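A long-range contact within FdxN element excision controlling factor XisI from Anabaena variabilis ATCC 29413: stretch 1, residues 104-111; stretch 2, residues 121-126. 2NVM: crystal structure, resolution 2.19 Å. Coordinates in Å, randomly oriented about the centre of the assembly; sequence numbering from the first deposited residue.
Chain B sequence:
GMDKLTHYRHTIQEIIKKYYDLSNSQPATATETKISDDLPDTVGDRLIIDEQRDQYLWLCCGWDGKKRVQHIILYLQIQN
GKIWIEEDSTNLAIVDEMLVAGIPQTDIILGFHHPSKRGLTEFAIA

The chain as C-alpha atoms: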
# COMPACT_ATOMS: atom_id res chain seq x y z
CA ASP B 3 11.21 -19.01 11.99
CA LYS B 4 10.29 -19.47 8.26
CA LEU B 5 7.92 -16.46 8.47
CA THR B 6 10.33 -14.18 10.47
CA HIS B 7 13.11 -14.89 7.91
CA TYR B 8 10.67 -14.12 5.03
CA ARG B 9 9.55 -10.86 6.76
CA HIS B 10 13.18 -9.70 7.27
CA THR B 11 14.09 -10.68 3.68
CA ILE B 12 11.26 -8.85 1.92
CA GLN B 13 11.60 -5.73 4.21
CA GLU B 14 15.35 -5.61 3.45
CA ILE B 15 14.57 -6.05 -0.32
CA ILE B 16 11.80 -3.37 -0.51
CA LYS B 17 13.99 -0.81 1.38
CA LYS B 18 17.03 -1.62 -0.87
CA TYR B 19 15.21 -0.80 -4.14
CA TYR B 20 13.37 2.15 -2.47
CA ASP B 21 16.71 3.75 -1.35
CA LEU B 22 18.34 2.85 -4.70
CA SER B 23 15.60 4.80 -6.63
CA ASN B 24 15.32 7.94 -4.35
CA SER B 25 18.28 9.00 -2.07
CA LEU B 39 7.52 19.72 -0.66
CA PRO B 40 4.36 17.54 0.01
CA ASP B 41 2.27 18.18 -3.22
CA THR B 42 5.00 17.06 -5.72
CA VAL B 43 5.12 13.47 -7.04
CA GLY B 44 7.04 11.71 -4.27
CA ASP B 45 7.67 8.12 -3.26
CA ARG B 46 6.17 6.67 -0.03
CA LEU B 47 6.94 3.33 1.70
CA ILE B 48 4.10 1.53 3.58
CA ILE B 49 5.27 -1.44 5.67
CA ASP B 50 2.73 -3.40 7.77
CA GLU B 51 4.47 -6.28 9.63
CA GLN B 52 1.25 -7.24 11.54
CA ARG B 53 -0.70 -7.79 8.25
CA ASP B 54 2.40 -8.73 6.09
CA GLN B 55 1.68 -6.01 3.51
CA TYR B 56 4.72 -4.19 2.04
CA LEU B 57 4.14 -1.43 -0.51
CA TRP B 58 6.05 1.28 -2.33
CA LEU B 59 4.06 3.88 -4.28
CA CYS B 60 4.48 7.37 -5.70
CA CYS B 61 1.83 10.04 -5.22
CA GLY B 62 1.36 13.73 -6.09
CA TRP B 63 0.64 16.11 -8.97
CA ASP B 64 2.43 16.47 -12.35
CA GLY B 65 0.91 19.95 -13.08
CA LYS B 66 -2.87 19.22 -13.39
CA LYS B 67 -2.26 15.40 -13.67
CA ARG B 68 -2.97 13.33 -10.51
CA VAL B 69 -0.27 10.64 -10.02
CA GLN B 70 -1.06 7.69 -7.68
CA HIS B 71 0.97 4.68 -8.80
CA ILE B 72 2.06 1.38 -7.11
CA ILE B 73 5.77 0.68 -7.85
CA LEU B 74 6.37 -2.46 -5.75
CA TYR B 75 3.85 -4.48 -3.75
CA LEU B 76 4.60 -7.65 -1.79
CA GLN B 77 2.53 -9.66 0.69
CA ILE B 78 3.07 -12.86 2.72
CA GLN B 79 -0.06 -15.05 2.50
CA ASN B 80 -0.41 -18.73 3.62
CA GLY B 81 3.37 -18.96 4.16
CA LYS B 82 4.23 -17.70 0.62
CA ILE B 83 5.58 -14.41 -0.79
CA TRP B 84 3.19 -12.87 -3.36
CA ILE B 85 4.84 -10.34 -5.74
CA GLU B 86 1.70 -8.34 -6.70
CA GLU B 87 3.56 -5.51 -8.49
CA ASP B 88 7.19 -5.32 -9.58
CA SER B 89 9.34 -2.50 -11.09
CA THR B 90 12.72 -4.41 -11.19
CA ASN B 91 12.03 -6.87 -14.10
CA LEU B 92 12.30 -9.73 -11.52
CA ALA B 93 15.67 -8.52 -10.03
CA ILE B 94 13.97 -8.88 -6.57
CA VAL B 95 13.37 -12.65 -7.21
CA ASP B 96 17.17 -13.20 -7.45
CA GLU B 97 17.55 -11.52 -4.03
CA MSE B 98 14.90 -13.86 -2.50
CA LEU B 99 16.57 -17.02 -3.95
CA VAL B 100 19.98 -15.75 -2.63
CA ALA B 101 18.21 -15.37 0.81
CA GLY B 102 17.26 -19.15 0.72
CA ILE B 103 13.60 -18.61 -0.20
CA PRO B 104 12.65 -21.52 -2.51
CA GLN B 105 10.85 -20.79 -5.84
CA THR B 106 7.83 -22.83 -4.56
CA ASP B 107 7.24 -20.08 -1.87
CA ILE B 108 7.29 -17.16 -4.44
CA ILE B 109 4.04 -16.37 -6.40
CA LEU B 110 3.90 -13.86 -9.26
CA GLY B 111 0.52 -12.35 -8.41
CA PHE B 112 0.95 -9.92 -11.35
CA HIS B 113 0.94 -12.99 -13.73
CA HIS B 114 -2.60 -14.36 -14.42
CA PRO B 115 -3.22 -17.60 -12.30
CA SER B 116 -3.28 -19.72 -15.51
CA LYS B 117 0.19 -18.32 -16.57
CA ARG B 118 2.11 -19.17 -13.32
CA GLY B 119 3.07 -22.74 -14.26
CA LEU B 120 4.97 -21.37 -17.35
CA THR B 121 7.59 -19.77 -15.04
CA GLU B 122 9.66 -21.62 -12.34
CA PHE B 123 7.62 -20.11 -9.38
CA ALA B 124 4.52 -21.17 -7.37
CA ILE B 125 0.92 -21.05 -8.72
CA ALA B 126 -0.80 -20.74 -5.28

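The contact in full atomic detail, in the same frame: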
# COMPACT_ATOMS: atom_id res chain seq x y z
N PRO B 104 12.81 -20.66 -1.33
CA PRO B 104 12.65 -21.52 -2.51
C PRO B 104 11.62 -20.94 -3.48
O PRO B 104 10.70 -20.21 -3.04
CB PRO B 104 12.17 -22.85 -1.92
CG PRO B 104 11.39 -22.45 -0.73
CD PRO B 104 12.13 -21.26 -0.16
N GLN B 105 11.77 -21.25 -4.77
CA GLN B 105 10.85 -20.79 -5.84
C GLN B 105 9.38 -21.21 -5.62
O GLN B 105 8.48 -20.50 -6.05
CB GLN B 105 11.30 -21.25 -7.24
CG GLN B 105 12.65 -20.71 -7.69
N THR B 106 9.17 -22.34 -4.93
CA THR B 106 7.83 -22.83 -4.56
C THR B 106 7.09 -21.93 -3.55
O THR B 106 5.88 -22.10 -3.40
CB THR B 106 7.85 -24.29 -4.02
OG1 THR B 106 8.60 -24.35 -2.80
CG2 THR B 106 8.43 -25.24 -5.06
N ASP B 107 7.82 -21.06 -2.82
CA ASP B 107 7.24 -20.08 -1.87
C ASP B 107 7.15 -18.63 -2.41
O ASP B 107 6.86 -17.71 -1.65
CB ASP B 107 8.00 -20.16 -0.52
CG ASP B 107 7.72 -21.46 0.25
OD1 ASP B 107 6.61 -22.03 0.16
OD2 ASP B 107 8.62 -21.88 1.01
N ILE B 108 7.37 -18.44 -3.73
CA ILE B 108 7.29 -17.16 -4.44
C ILE B 108 6.16 -17.29 -5.48
O ILE B 108 6.19 -18.20 -6.28
CB ILE B 108 8.63 -16.81 -5.18
CG1 ILE B 108 9.80 -16.72 -4.18
CG2 ILE B 108 8.50 -15.48 -5.95
CD1 ILE B 108 11.15 -16.37 -4.80
N ILE B 109 5.17 -16.39 -5.44
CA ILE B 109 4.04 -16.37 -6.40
C ILE B 109 4.04 -15.02 -7.11
O ILE B 109 4.09 -13.97 -6.46
CB ILE B 109 2.67 -16.55 -5.70
CG1 ILE B 109 2.64 -17.88 -4.93
CG2 ILE B 109 1.52 -16.51 -6.73
CD1 ILE B 109 1.37 -18.17 -4.24
N LEU B 110 3.99 -15.06 -8.45
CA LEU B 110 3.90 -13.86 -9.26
C LEU B 110 2.43 -13.56 -9.42
O LEU B 110 1.78 -14.02 -10.36
CB LEU B 110 4.64 -13.99 -10.59
CG LEU B 110 6.13 -14.33 -10.47
CD1 LEU B 110 6.73 -14.37 -11.87
CD2 LEU B 110 6.92 -13.35 -9.55
N GLY B 111 1.90 -12.82 -8.44
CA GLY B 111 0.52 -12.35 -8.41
C GLY B 111 0.17 -11.49 -9.60
O GLY B 111 -0.95 -11.53 -10.06
N THR B 121 6.36 -20.16 -15.75
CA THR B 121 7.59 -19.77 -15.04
C THR B 121 7.97 -20.86 -13.99
O THR B 121 7.21 -21.82 -13.75
CB THR B 121 7.46 -18.35 -14.40
OG1 THR B 121 8.74 -17.90 -13.95
CG2 THR B 121 6.43 -18.30 -13.23
N GLU B 122 9.14 -20.68 -13.37
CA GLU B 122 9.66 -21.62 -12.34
C GLU B 122 9.13 -21.40 -10.89
O GLU B 122 9.56 -22.11 -9.98
CB GLU B 122 11.21 -21.59 -12.33
N PHE B 123 8.17 -20.48 -10.71
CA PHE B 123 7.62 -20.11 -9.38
C PHE B 123 6.29 -20.81 -9.06
O PHE B 123 5.75 -21.55 -9.90
CB PHE B 123 7.50 -18.57 -9.28
CG PHE B 123 8.75 -17.86 -9.71
CD1 PHE B 123 9.96 -18.08 -9.03
CD2 PHE B 123 8.73 -16.99 -10.82
CE1 PHE B 123 11.15 -17.46 -9.46
CE2 PHE B 123 9.91 -16.34 -11.25
CZ PHE B 123 11.13 -16.58 -10.57
N ALA B 124 5.79 -20.58 -7.84
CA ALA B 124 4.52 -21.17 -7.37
C ALA B 124 3.27 -20.56 -8.03
O ALA B 124 3.26 -19.38 -8.41
CB ALA B 124 4.40 -21.07 -5.86
N ILE B 125 2.23 -21.40 -8.15
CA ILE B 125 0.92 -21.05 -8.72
C ILE B 125 0.01 -20.51 -7.61
O ILE B 125 -0.71 -19.54 -7.83
CB ILE B 125 0.25 -22.27 -9.46
CG1 ILE B 125 1.18 -22.81 -10.56
CG2 ILE B 125 -1.12 -21.88 -10.05
CD1 ILE B 125 0.61 -24.01 -11.35
N ALA B 126 0.00 -21.17 -6.45
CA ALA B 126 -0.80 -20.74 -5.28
C ALA B 126 -0.17 -21.21 -3.97
O ALA B 126 -0.65 -20.84 -2.89
CB ALA B 126 -2.24 -21.24 -5.41
OXT ALA B 126 0.82 -21.95 -3.95
O HOH W 1 4.07 -17.39 -9.97

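The C-terminal tail of the chain docks against the 104-111 segment through one forked backbone hydrogen bond, a bridging water and a small apolar cluster, together burying 458 Å² summed over both sides. The polar centre is the amide of Ala124. Ala124 N lies 2.9 Å from Ile108 O, the better-aligned bond, and 3.2 Å from Gln105 O in a weak one. Gln105 O also accepts from Ile108 N within its own segment (3.3 Å), and it and Ile108 O both face the tail amide. Further along, Ala124 O is too far from Leu110 N for a direct bond (4.4 Å), and water 1 fills the gap, accepting from Leu110 N (2.8 Å) and donating to Ala124 O (2.7 Å).

Side chains pack around these links. The Phe123 ring, with chi1 in the m well, lies obliquely beside Ile108, with Phe123 CD1 4.3 Å from Ile108 CB, and reaches Leu110, whose CD1 comes to 3.5 Å from Phe123 CD2; the CB of Gln105 adds an aliphatic contact, 3.9 Å from Phe123 CD1. The small methyl of Ala124 points toward the first segment and fits closely, its CB 3.1 Å from Thr106 O and 3.8 Å from Ile109 CG1. Ile109 extends its CD1 to 3.4 Å from Ala126 C, packing against the chain terminus. The branched apolar side chains of Ile108, Ile109 and Leu110, all buried, suit a site lined by the Phe123 ring and the Ala124 methyl.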